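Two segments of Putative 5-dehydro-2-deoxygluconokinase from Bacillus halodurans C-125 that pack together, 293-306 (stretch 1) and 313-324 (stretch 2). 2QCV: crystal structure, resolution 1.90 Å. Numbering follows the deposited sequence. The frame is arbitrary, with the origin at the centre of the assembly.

Stretch 1, residues 293-306: LKYGSASASIVVSK
Stretch 2, residues 313-324: MPSVEEIEALIE

Stretch 1 is already helical at Leu 293, the helix having begun earlier in the chain, with phi/psi near -63/-43 through Ser 301 and i-to-i+4 bonds such as Ala 298 N to Lys 294 O (2.8 Å). Toward its C-terminal end the backbone drifts to -84/-9 at Val 304 and -112/-23 at Ser 305. Stretch 2 enters extended, with psi near 150° at Met 313, Pro 314 and Ser 315, and is helical from Val 316 onward. The helix axes approach to 8.9 Å, with 107° between their N-to-C directions, so the crossing is steep. The register is set by two CA pairs: Ala 298 CA to Ile 319 CA, 5.6 Å, and Val 303 CA to Met 313 CA, 5.8 Å.

Ser 315 (chi1 p) caps the second helix: Glu 318 N donates to Ser 315 OG (3.0 Å), and Ser 315 N donates to Glu 318 OE1 (3.0 Å), a reciprocal pair that satisfies otherwise free groups at the helix start.

The helices meet at Ala 298, whose CB points toward stretch 2. The small side chain sits where the CA atoms of the two helices come close (Ala 298 CA to Ile 319 CA, 5.6 Å), and its CB touches Ile 319 CG2 (3.9 Å), Leu 322 CD2 (3.9 Å) and Ile 323 CG1 (3.8 Å). Ile 319 (chi1 m, chi2 t) is a knob in a hole formed by Tyr 295, Ala 298, Ser 299 and Ile 302. Ile 302, also m,t, places CD1 4.0 Å from Ile 319 CG1 and CG2 3.7 Å from Pro 314 CG, bridging the second helix and its lead-in. Leu 322 (t,p) adds CD2 at 4.0 Å from Ile 302 CG1. Farther along, Val 303 CG2 packs on CB of Met 313, a selenomethionine, at 3.6 Å.

Tyr 295 (chi1 -84°, chi2 74°) starts sideways, but its end comes nearer stretch 2. Ile 323 CD1 lies over one ring face, 3.9 Å from the centroid of the Tyr 295 ring and 24° off its normal, a CH-pi contact. The phenol reaches past this apolar packing, and Tyr 295 OH donates a very short hydrogen bond to Glu 320 OE2 (2.5 Å), near the ring plane. An aromatic residue thus serves both the apolar core and a polar partner.

At the other end, the poorly ordered Lys 306 makes a salt bridge to Glu 318, its hydrogen bond weak at 3.4 Å from Lys 306 NZ to Glu 318 OE1. Altogether 764 Å² is buried, summed over both sides, with Tyr 295, Ile 302 and Ile 323 the most extensively covered residues.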

ATOM      1  N   LEU A 293      -7.525  44.131  -3.649  1.00 26.17           N
ATOM      2  CA  LEU A 293      -6.986  43.792  -2.329  1.00 25.32           C
ATOM      3  C   LEU A 293      -7.979  44.096  -1.190  1.00 26.47           C
ATOM      4  O   LEU A 293      -8.060  43.320  -0.220  1.00 25.30           O
ATOM      5  CB  LEU A 293      -5.648  44.499  -2.105  1.00 25.80           C
ATOM      6  CG  LEU A 293      -4.455  44.128  -2.985  1.00 25.15           C
ATOM      7  CD1 LEU A 293      -3.285  45.145  -2.742  1.00 27.65           C
ATOM      8  CD2 LEU A 293      -3.978  42.659  -2.751  1.00 22.95           C
ATOM      9  N   LYS A 294      -8.764  45.173  -1.327  1.00 26.41           N
ATOM     10  CA  LYS A 294      -9.758  45.516  -0.301  1.00 26.19           C
ATOM     11  C   LYS A 294     -10.911  44.528  -0.316  1.00 25.73           C
ATOM     12  O   LYS A 294     -11.404  44.102   0.728  1.00 26.08           O
ATOM     13  CB  LYS A 294     -10.307  46.913  -0.538  1.00 27.04           C
ATOM     14  CG  LYS A 294      -9.264  48.005  -0.540  1.00 25.19           C
ATOM     15  CD  LYS A 294      -9.858  49.415  -0.540  1.00 26.22           C
ATOM     16  CE  LYS A 294      -8.782  50.482  -0.856  1.00 28.72           C
ATOM     17  NZ  LYS A 294      -7.618  50.368   0.068  1.00 25.06           N
ATOM     18  N   TYR A 295     -11.365  44.159  -1.511  1.00 24.63           N
ATOM     19  CA  TYR A 295     -12.387  43.145  -1.635  1.00 25.05           C
ATOM     20  C   TYR A 295     -11.969  41.824  -1.002  1.00 26.17           C
ATOM     21  O   TYR A 295     -12.766  41.248  -0.297  1.00 24.84           O
ATOM     22  CB  TYR A 295     -12.792  42.937  -3.099  1.00 24.11           C
ATOM     23  CG  TYR A 295     -13.830  43.918  -3.572  1.00 26.68           C
ATOM     24  CD1 TYR A 295     -13.498  45.266  -3.834  1.00 29.23           C
ATOM     25  CD2 TYR A 295     -15.139  43.511  -3.808  1.00 28.11           C
ATOM     26  CE1 TYR A 295     -14.440  46.146  -4.281  1.00 31.21           C
ATOM     27  CE2 TYR A 295     -16.130  44.438  -4.267  1.00 31.45           C
ATOM     28  CZ  TYR A 295     -15.753  45.741  -4.500  1.00 34.26           C
ATOM     29  OH  TYR A 295     -16.658  46.681  -4.944  1.00 34.75           O
ATOM     30  N   GLY A 296     -10.739  41.363  -1.228  1.00 24.34           N
ATOM     31  CA  GLY A 296     -10.300  40.084  -0.668  1.00 26.01           C
ATOM     32  C   GLY A 296     -10.241  40.188   0.856  1.00 26.82           C
ATOM     33  O   GLY A 296     -10.725  39.311   1.581  1.00 26.46           O
ATOM     34  N   SER A 297      -9.671  41.282   1.334  1.00 25.56           N
ATOM     35  CA  SER A 297      -9.550  41.473   2.762  1.00 26.51           C
ATOM     36  C   SER A 297     -10.896  41.607   3.470  1.00 27.11           C
ATOM     37  O   SER A 297     -11.103  41.024   4.548  1.00 25.75           O
ATOM     38  CB  SER A 297      -8.682  42.703   3.061  1.00 26.50           C
ATOM     39  OG  SER A 297      -7.497  42.662   2.324  1.00 31.62           O
ATOM     40  N   ALA A 298     -11.818  42.362   2.889  1.00 26.30           N
ATOM     41  CA  ALA A 298     -13.141  42.526   3.488  1.00 27.17           C
ATOM     42  C   ALA A 298     -13.910  41.196   3.543  1.00 28.28           C
ATOM     43  O   ALA A 298     -14.563  40.855   4.546  1.00 26.98           O
ATOM     44  CB  ALA A 298     -13.951  43.630   2.707  1.00 24.56           C
ATOM     45  N   SER A 299     -13.868  40.446   2.451  1.00 27.61           N
ATOM     46  CA  SER A 299     -14.523  39.139   2.405  1.00 28.29           C
ATOM     47  C   SER A 299     -13.951  38.173   3.443  1.00 29.41           C
ATOM     48  O   SER A 299     -14.703  37.476   4.107  1.00 28.39           O
ATOM     49  CB  SER A 299     -14.393  38.512   1.010  1.00 29.11           C
ATOM     50  OG  SER A 299     -15.295  37.418   0.859  1.00 30.45           O
ATOM     51  N   ALA A 300     -12.622  38.107   3.548  1.00 27.51           N
ATOM     52  CA  ALA A 300     -11.964  37.350   4.628  1.00 27.46           C
ATOM     53  C   ALA A 300     -12.448  37.696   6.010  1.00 27.06           C
ATOM     54  O   ALA A 300     -12.734  36.806   6.828  1.00 28.71           O
ATOM     55  CB  ALA A 300     -10.462  37.520   4.573  1.00 27.40           C
ATOM     56  N   SER A 301     -12.560  38.985   6.285  1.00 28.92           N
ATOM     57  CA  SER A 301     -13.064  39.434   7.559  1.00 28.99           C
ATOM     58  C   SER A 301     -14.507  38.963   7.805  1.00 31.10           C
ATOM     59  O   SER A 301     -14.832  38.545   8.891  1.00 34.12           O
ATOM     60  CB  SER A 301     -13.001  40.951   7.659  1.00 27.69           C
ATOM     61  OG  SER A 301     -13.786  41.456   8.738  1.00 32.54           O
ATOM     62  N   ILE A 302     -15.365  39.040   6.808  1.00 31.28           N
ATOM     63  CA  ILE A 302     -16.776  38.722   7.009  1.00 31.12           C
ATOM     64  C   ILE A 302     -16.936  37.230   7.265  1.00 33.11           C
ATOM     65  O   ILE A 302     -17.686  36.807   8.174  1.00 33.37           O
ATOM     66  CB  ILE A 302     -17.600  39.140   5.785  1.00 30.96           C
ATOM     67  CG1 ILE A 302     -17.628  40.638   5.662  1.00 29.01           C
ATOM     68  CG2 ILE A 302     -19.055  38.627   5.894  1.00 31.68           C
ATOM     69  CD1 ILE A 302     -18.088  41.133   4.302  1.00 28.51           C
ATOM     70  N   VAL A 303     -16.223  36.418   6.501  1.00 32.26           N
ATOM     71  CA  VAL A 303     -16.395  34.967   6.619  1.00 34.87           C
ATOM     72  C   VAL A 303     -15.969  34.471   7.998  1.00 39.43           C
ATOM     73  O   VAL A 303     -16.597  33.545   8.532  1.00 43.06           O
ATOM     74  CB  VAL A 303     -15.738  34.201   5.448  1.00 34.41           C
ATOM     75  CG1 VAL A 303     -14.256  34.101   5.637  1.00 32.13           C
ATOM     76  CG2 VAL A 303     -16.389  32.831   5.283  1.00 40.98           C
ATOM     77  N   VAL A 304     -14.964  35.093   8.621  1.00 36.99           N
ATOM     78  CA  VAL A 304     -14.504  34.620   9.954  1.00 37.81           C
ATOM     79  C   VAL A 304     -15.330  35.160  11.118  1.00 40.77           C
ATOM     80  O   VAL A 304     -15.168  34.698  12.256  1.00 41.25           O
ATOM     81  CB  VAL A 304     -13.007  34.901  10.185  1.00 35.85           C
ATOM     82  CG1 VAL A 304     -12.206  34.350   9.044  1.00 38.36           C
ATOM     83  CG2 VAL A 304     -12.735  36.402  10.351  1.00 32.70           C
ATOM     84  N   SER A 305     -16.212  36.118  10.841  1.00 40.99           N
ATOM     85  CA  SER A 305     -16.984  36.799  11.880  1.00 49.17           C
ATOM     86  C   SER A 305     -18.479  36.473  11.816  1.00 56.73           C
ATOM     87  O   SER A 305     -19.192  36.643  12.816  1.00 57.46           O
ATOM     88  CB  SER A 305     -16.786  38.302  11.785  1.00 47.56           C
ATOM     89  OG  SER A 305     -17.513  38.805  10.691  1.00 52.13           O
ATOM     90  N   LYS A 306     -18.937  36.064  10.625  1.00 61.28           N
ATOM     91  CA  LYS A 306     -20.240  35.422  10.420  1.00 63.85           C
ATOM     92  C   LYS A 306     -20.272  34.101  11.175  1.00 65.50           C
ATOM     93  O   LYS A 306     -21.274  33.767  11.809  1.00 71.04           O
ATOM     94  CB  LYS A 306     -20.484  35.145   8.927  1.00 62.86           C
ATOM     95  CG  LYS A 306     -20.924  36.365   8.114  1.00 60.98           C
ATOM     96  CD  LYS A 306     -22.426  36.435   7.933  1.00 60.64           C
ATOM     97  CE  LYS A 306     -22.803  37.057   6.581  1.00 64.17           C
ATOM     98  NZ  LYS A 306     -22.612  36.157   5.385  1.00 61.24           N
HETATM   99  N   MSE A 313     -21.153  32.560   3.097  1.00 58.79           N
HETATM  100  CA  MSE A 313     -20.218  33.416   2.481  1.00 55.39           C
HETATM  101  C   MSE A 313     -20.645  34.807   2.119  1.00 48.10           C
HETATM  102  O   MSE A 313     -21.836  35.025   1.930  1.00 46.61           O
HETATM  103  CB  MSE A 313     -18.771  33.020   2.551  1.00 60.80           C
HETATM  104  CG  MSE A 313     -18.469  31.541   2.476  1.00 63.39           C
HETATM  105 SE   MSE A 313     -17.965  31.102   0.701  1.00 88.55          SE
HETATM  106  CE  MSE A 313     -16.512  32.585   0.269  1.00 38.46           C
ATOM    107  N   PRO A 314     -19.722  35.785   2.125  1.00 41.77           N
ATOM    108  CA  PRO A 314     -20.155  37.173   1.930  1.00 38.38           C
ATOM    109  C   PRO A 314     -20.863  37.457   0.624  1.00 36.87           C
ATOM    110  O   PRO A 314     -20.530  36.872  -0.394  1.00 35.49           O
ATOM    111  CB  PRO A 314     -18.819  37.948   1.978  1.00 38.16           C
ATOM    112  CG  PRO A 314     -17.930  37.089   2.738  1.00 38.31           C
ATOM    113  CD  PRO A 314     -18.267  35.719   2.385  1.00 41.46           C
ATOM    114  N   SER A 315     -21.820  38.386   0.662  1.00 37.74           N
ATOM    115  CA  SER A 315     -22.359  39.011  -0.533  1.00 34.12           C
ATOM    116  C   SER A 315     -21.517  40.217  -0.957  1.00 31.14           C
ATOM    117  O   SER A 315     -20.793  40.797  -0.147  1.00 32.06           O
ATOM    118  CB  SER A 315     -23.777  39.554  -0.296  1.00 35.83           C
ATOM    119  OG  SER A 315     -23.719  40.499   0.747  1.00 35.23           O
ATOM    120  N   VAL A 316     -21.640  40.598  -2.217  1.00 31.39           N
ATOM    121  CA  VAL A 316     -21.028  41.854  -2.723  1.00 32.53           C
ATOM    122  C   VAL A 316     -21.447  43.056  -1.864  1.00 33.85           C
ATOM    123  O   VAL A 316     -20.615  43.903  -1.487  1.00 32.86           O
ATOM    124  CB  VAL A 316     -21.397  42.129  -4.185  1.00 35.32           C
ATOM    125  CG1 VAL A 316     -20.991  43.562  -4.594  1.00 38.70           C
ATOM    126  CG2 VAL A 316     -20.750  41.136  -5.100  1.00 32.40           C
ATOM    127  N   GLU A 317     -22.739  43.132  -1.539  1.00 33.92           N
ATOM    128  CA  GLU A 317     -23.240  44.210  -0.678  1.00 35.43           C
ATOM    129  C   GLU A 317     -22.568  44.249   0.702  1.00 34.75           C
ATOM    130  O   GLU A 317     -22.221  45.328   1.178  1.00 32.39           O
ATOM    131  CB  GLU A 317     -24.758  44.073  -0.501  1.00 37.33           C
ATOM    132  CG  GLU A 317     -25.542  44.347  -1.787  1.00 44.71           C
ATOM    133  CD  GLU A 317     -25.504  43.214  -2.822  1.00 54.27           C
ATOM    134  OE1 GLU A 317     -25.187  42.038  -2.479  1.00 44.65           O
ATOM    135  OE2 GLU A 317     -25.800  43.523  -3.997  1.00 60.14           O
ATOM    136  N   GLU A 318     -22.390  43.085   1.337  1.00 32.95           N
ATOM    137  CA  GLU A 318     -21.734  43.031   2.644  1.00 35.75           C
ATOM    138  C   GLU A 318     -20.276  43.465   2.527  1.00 33.35           C
ATOM    139  O   GLU A 318     -19.782  44.215   3.366  1.00 31.19           O
ATOM    140  CB  GLU A 318     -21.754  41.626   3.245  1.00 35.36           C
ATOM    141  CG  GLU A 318     -23.086  41.215   3.776  1.00 40.56           C
ATOM    142  CD  GLU A 318     -23.117  39.762   4.180  1.00 44.81           C
ATOM    143  OE1 GLU A 318     -22.510  38.916   3.482  1.00 45.38           O
ATOM    144  OE2 GLU A 318     -23.763  39.464   5.208  1.00 58.16           O
ATOM    145  N   ILE A 319     -19.595  42.960   1.501  1.00 33.43           N
ATOM    146  CA  ILE A 319     -18.182  43.335   1.246  1.00 31.48           C
ATOM    147  C   ILE A 319     -18.082  44.841   1.056  1.00 29.46           C
ATOM    148  O   ILE A 319     -17.258  45.492   1.676  1.00 31.60           O
ATOM    149  CB  ILE A 319     -17.583  42.584   0.013  1.00 29.70           C
ATOM    150  CG1 ILE A 319     -17.427  41.090   0.326  1.00 30.88           C
ATOM    151  CG2 ILE A 319     -16.233  43.210  -0.431  1.00 28.39           C
ATOM    152  CD1 ILE A 319     -17.279  40.179  -0.890  1.00 27.97           C
ATOM    153  N   GLU A 320     -18.935  45.402   0.214  1.00 27.42           N
ATOM    154  CA  GLU A 320     -18.849  46.839  -0.114  1.00 30.39           C
ATOM    155  C   GLU A 320     -19.178  47.764   1.081  1.00 31.95           C
ATOM    156  O   GLU A 320     -18.529  48.803   1.273  1.00 30.17           O
ATOM    157  CB  GLU A 320     -19.661  47.147  -1.358  1.00 30.56           C
ATOM    158  CG  GLU A 320     -18.967  46.575  -2.581  1.00 32.76           C
ATOM    159  CD  GLU A 320     -19.727  46.703  -3.882  1.00 37.51           C
ATOM    160  OE1 GLU A 320     -20.925  47.055  -3.848  1.00 39.76           O
ATOM    161  OE2 GLU A 320     -19.099  46.445  -4.949  1.00 40.99           O
ATOM    162  N   ALA A 321     -20.135  47.352   1.902  1.00 30.14           N
ATOM    163  CA  ALA A 321     -20.475  48.077   3.102  1.00 31.32           C
ATOM    164  C   ALA A 321     -19.282  48.094   4.090  1.00 31.22           C
ATOM    165  O   ALA A 321     -19.020  49.098   4.771  1.00 28.28           O
ATOM    166  CB  ALA A 321     -21.700  47.443   3.745  1.00 30.97           C
ATOM    167  N   LEU A 322     -18.582  46.972   4.179  1.00 29.47           N
ATOM    168  CA  LEU A 322     -17.443  46.861   5.095  1.00 29.88           C
ATOM    169  C   LEU A 322     -16.302  47.738   4.587  1.00 30.42           C
ATOM    170  O   LEU A 322     -15.631  48.418   5.382  1.00 30.07           O
ATOM    171  CB  LEU A 322     -17.022  45.386   5.290  1.00 31.21           C
ATOM    172  CG  LEU A 322     -16.020  45.160   6.422  1.00 30.07           C
ATOM    173  CD1 LEU A 322     -16.712  45.369   7.785  1.00 33.55           C
ATOM    174  CD2 LEU A 322     -15.311  43.774   6.330  1.00 30.63           C
ATOM    175  N   ILE A 323     -16.088  47.718   3.269  1.00 29.50           N
ATOM    176  CA  ILE A 323     -15.071  48.596   2.640  1.00 29.77           C
ATOM    177  C   ILE A 323     -15.402  50.072   2.888  1.00 32.27           C
ATOM    178  O   ILE A 323     -14.521  50.856   3.261  1.00 31.77           O
ATOM    179  CB  ILE A 323     -14.910  48.320   1.133  1.00 27.85           C
ATOM    180  CG1 ILE A 323     -14.330  46.911   0.907  1.00 34.03           C
ATOM    181  CG2 ILE A 323     -14.004  49.390   0.474  1.00 30.11           C
ATOM    182  CD1 ILE A 323     -14.267  46.495  -0.602  1.00 26.90           C
ATOM    183  N   GLU A 324     -16.674  50.444   2.700  1.00 31.93           N
ATOM    184  CA  GLU A 324     -17.093  51.819   2.935  1.00 34.58           C
ATOM    185  C   GLU A 324     -16.884  52.205   4.401  1.00 33.92           C
ATOM    186  O   GLU A 324     -16.427  53.312   4.694  1.00 36.02           O
ATOM    187  CB  GLU A 324     -18.558  52.021   2.535  1.00 33.92           C
ATOM    188  CG  GLU A 324     -18.769  51.981   1.020  1.00 45.75           C
TER